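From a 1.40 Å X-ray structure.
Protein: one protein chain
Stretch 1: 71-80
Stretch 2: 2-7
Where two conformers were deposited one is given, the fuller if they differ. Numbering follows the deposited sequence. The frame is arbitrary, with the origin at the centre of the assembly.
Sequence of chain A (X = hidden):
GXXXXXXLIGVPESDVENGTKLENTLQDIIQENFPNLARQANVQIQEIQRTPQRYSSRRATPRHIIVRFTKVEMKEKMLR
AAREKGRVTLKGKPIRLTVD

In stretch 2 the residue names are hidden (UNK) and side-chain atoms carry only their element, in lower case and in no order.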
# COMPACT_ATOMS: atom_id res chain seq x y z
N LYS A 71 -0.77 14.12 -0.27
CA LYS A 71 0.11 14.88 0.64
C LYS A 71 1.34 14.09 1.01
O LYS A 71 1.22 12.97 1.50
CB LYS A 71 -0.65 15.29 1.91
CG LYS A 71 -1.75 16.35 1.63
CD LYS A 71 -2.39 16.86 2.90
CE LYS A 71 -1.42 17.70 3.73
NZ LYS A 71 -0.93 18.89 2.99
N VAL A 72 2.51 14.68 0.76
CA VAL A 72 3.76 14.04 1.16
C VAL A 72 3.80 13.82 2.66
O VAL A 72 4.29 12.79 3.14
CB VAL A 72 4.98 14.88 0.67
CG1 VAL A 72 6.30 14.32 1.15
CG2 VAL A 72 4.94 14.97 -0.85
N GLU A 73 3.28 14.76 3.42
CA GLU A 73 3.25 14.58 4.86
C GLU A 73 2.49 13.32 5.27
O GLU A 73 2.89 12.64 6.26
CB GLU A 73 2.63 15.81 5.52
CG GLU A 73 2.77 15.82 7.08
CD GLU A 73 2.21 17.05 7.72
OE1 GLU A 73 2.01 18.07 7.02
OE2 GLU A 73 1.98 17.01 8.95
N MSE A 74 1.44 12.96 4.53
CA MSE A 74 0.66 11.81 4.88
C MSE A 74 1.38 10.54 4.48
O MSE A 74 1.40 9.53 5.24
CB MSE A 74 -0.70 11.88 4.23
CG MSE A 74 -1.51 10.66 4.44
SE MSE A 74 -1.92 10.21 6.35
CE MSE A 74 -3.05 11.69 6.67
N LYS A 75 2.00 10.53 3.31
CA LYS A 75 2.90 9.42 2.97
C LYS A 75 3.88 9.13 4.13
O LYS A 75 4.08 7.99 4.53
CB LYS A 75 3.68 9.69 1.70
CG LYS A 75 4.50 8.63 1.28
CD LYS A 75 5.62 9.08 0.62
CE LYS A 75 6.67 9.38 1.64
NZ LYS A 75 7.95 8.73 1.29
N GLU A 76 4.52 10.19 4.62
CA GLU A 76 5.58 10.02 5.62
C GLU A 76 4.98 9.55 6.94
O GLU A 76 5.62 8.78 7.66
CB GLU A 76 6.34 11.35 5.79
CG GLU A 76 7.15 11.70 4.56
CD GLU A 76 8.00 12.90 4.66
OE1 GLU A 76 8.17 13.41 5.79
OE2 GLU A 76 8.45 13.38 3.57
N LYS A 77 3.83 10.07 7.28
CA LYS A 77 3.15 9.62 8.51
C LYS A 77 2.87 8.13 8.45
O LYS A 77 3.10 7.40 9.46
CB LYS A 77 1.84 10.39 8.68
CG LYS A 77 1.10 10.18 10.00
CD LYS A 77 -0.17 11.10 10.05
CE LYS A 77 0.09 12.56 9.75
NZ LYS A 77 -0.23 12.96 8.33
N MSE A 78 2.33 7.62 7.33
CA MSE A 78 2.05 6.20 7.21
C MSE A 78 3.33 5.36 7.30
O MSE A 78 3.36 4.32 7.96
CB MSE A 78 1.37 5.92 5.86
CG MSE A 78 1.21 4.44 5.57
SE MSE A 78 -0.48 3.95 4.74
CE MSE A 78 -1.26 5.03 6.06
N LEU A 79 4.38 5.83 6.63
CA LEU A 79 5.64 5.12 6.68
C LEU A 79 6.20 5.05 8.12
O LEU A 79 6.67 4.00 8.57
CB LEU A 79 6.64 5.69 5.70
CG LEU A 79 6.40 5.38 4.26
CD1 LEU A 79 7.38 6.14 3.40
CD2 LEU A 79 6.52 3.89 3.98
N ARG A 80 6.14 6.17 8.85
CA ARG A 80 6.67 6.21 10.20
C ARG A 80 5.84 5.29 11.07
O ARG A 80 6.41 4.61 11.94
CB ARG A 80 6.60 7.65 10.77
CG ARG A 80 7.70 8.60 10.33
CD ARG A 80 7.86 9.70 11.37
NE ARG A 80 6.61 10.37 11.68
CZ ARG A 80 6.03 11.25 10.86
NH1 ARG A 80 6.63 11.59 9.77
NH2 ARG A 80 4.89 11.85 11.20
N UNK A 2 9.13 9.18 -6.38
CA UNK A 2 8.45 10.44 -6.09
C UNK A 2 8.22 10.58 -4.59
O UNK A 2 8.03 9.60 -3.89
c UNK A 2 7.12 10.53 -6.84
N UNK A 3 8.25 11.84 -4.14
CA UNK A 3 8.09 12.22 -2.73
C UNK A 3 6.79 11.70 -2.12
O UNK A 3 6.73 11.43 -0.94
se UNK A 3 9.92 14.82 -0.74
c UNK A 3 11.61 15.56 -1.29
c UNK A 3 8.06 13.75 -2.61
c UNK A 3 9.40 14.42 -2.56
N UNK A 4 5.76 11.62 -2.94
CA UNK A 4 4.43 11.20 -2.49
C UNK A 4 4.11 9.72 -2.64
O UNK A 4 3.02 9.28 -2.27
N UNK A 5 5.06 8.95 -3.17
CA UNK A 5 4.84 7.50 -3.41
C UNK A 5 5.37 6.65 -2.26
O UNK A 5 6.47 6.90 -1.74
c UNK A 5 5.63 6.99 -4.61
c UNK A 5 5.07 7.41 -5.95
o UNK A 5 4.01 7.98 -6.06
n UNK A 5 5.85 7.15 -6.99
N UNK A 6 4.61 5.63 -1.88
CA UNK A 6 5.20 4.52 -1.18
C UNK A 6 4.99 3.23 -1.91
O UNK A 6 4.16 3.16 -2.83
c UNK A 6 3.12 4.43 2.12
c UNK A 6 3.34 4.17 0.59
c UNK A 6 4.74 4.43 0.23
c UNK A 6 2.88 2.75 0.31
N UNK A 7 5.76 2.23 -1.52
CA UNK A 7 5.66 0.88 -2.03
C UNK A 7 5.02 -0.01 -0.97
O UNK A 7 5.45 -0.05 0.18
c UNK A 7 7.64 0.90 -3.64
c UNK A 7 9.49 0.66 -6.35
n UNK A 7 9.59 1.13 -5.10
c UNK A 7 9.11 0.46 -3.89
n UNK A 7 9.96 1.38 -7.36
n UNK A 7 9.00 -0.54 -6.61
c UNK A 7 7.05 0.30 -2.39
O HOH W 1 8.93 7.53 -1.55
O HOH W 2 8.96 11.82 1.43

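Position 2 carries a single side-chain carbon, the CB, whose nearest neighbour in stretch 1, Lys 75 CD, is 7.7 Å away, so it makes no contact. One carbon and nothing beyond it defines Ala 2. Its carbonyl opens a type I turn, accepting a hydrogen bond from the backbone N of position 5 (N to Ala 2 O, 3.1 Å).

Position 3 has an unbranched side chain of two carbons, a selenium and a terminal carbon. Its CB lies 3.8 Å from Val 72 CG2, whereas the end of the chain leads away from the helix. Selenium between two carbons identifies selenomethionine, so this is Met 3. Its backbone faces the helix as well: Met 3 O is 3.6 Å from Val 72 CG1 and 3.0 Å from Lys 75 CD.

Position 4 has no side-chain atoms and is therefore Gly 4. Here the two backbones come closest in register, with the CA of Gly 4 4.7 Å from the CA of Val 72. Gly 4 C is 3.6 Å from Lys 75 CD.

Position 5 has two carbons, the second bearing one oxygen and one nitrogen: a short amide, hence Asn 5. Its CA-to-CB bond points away from the helix, and its ND2 is hydrogen-bonded elsewhere in the structure. Its backbone O, however, approaches Lys 75 CD to 3.3 Å.

Position 6 shows four carbons, forked at the second. Its CB points toward the helix, 4.3 Å from Lys 75 CG, and one terminal carbon lies 3.9 Å from both Met 78 CG and Leu 79 CD2. The fork beyond CB makes it Leu 6, and that terminal carbon is CD2.

Position 7 continues through three carbons and a nitrogen to a carbon carrying two more nitrogens. This guanidinium defines Arg 7, whose CA-to-CB bond points away from stretch 1.

The contact buries 359 Å², with no direct hydrogen bond across it. Val 72 packs on the turn, while Leu 6 reaches Met 78 and Leu 79 one helical turn beyond Lys 75. Between them, the aliphatic part of Lys 75 runs along the backbone of the turn, and its NZ makes weak hydrogen bonds to two waters. One, 3.2 Å from Lys 75 NZ, donates to Ala 2 O and Asn 5 O; the other, 3.3 Å from Lys 75 NZ, donates to Met 3 O and Glu 76 OE2.

Stretch 2, residues 2-7: AMGNLR
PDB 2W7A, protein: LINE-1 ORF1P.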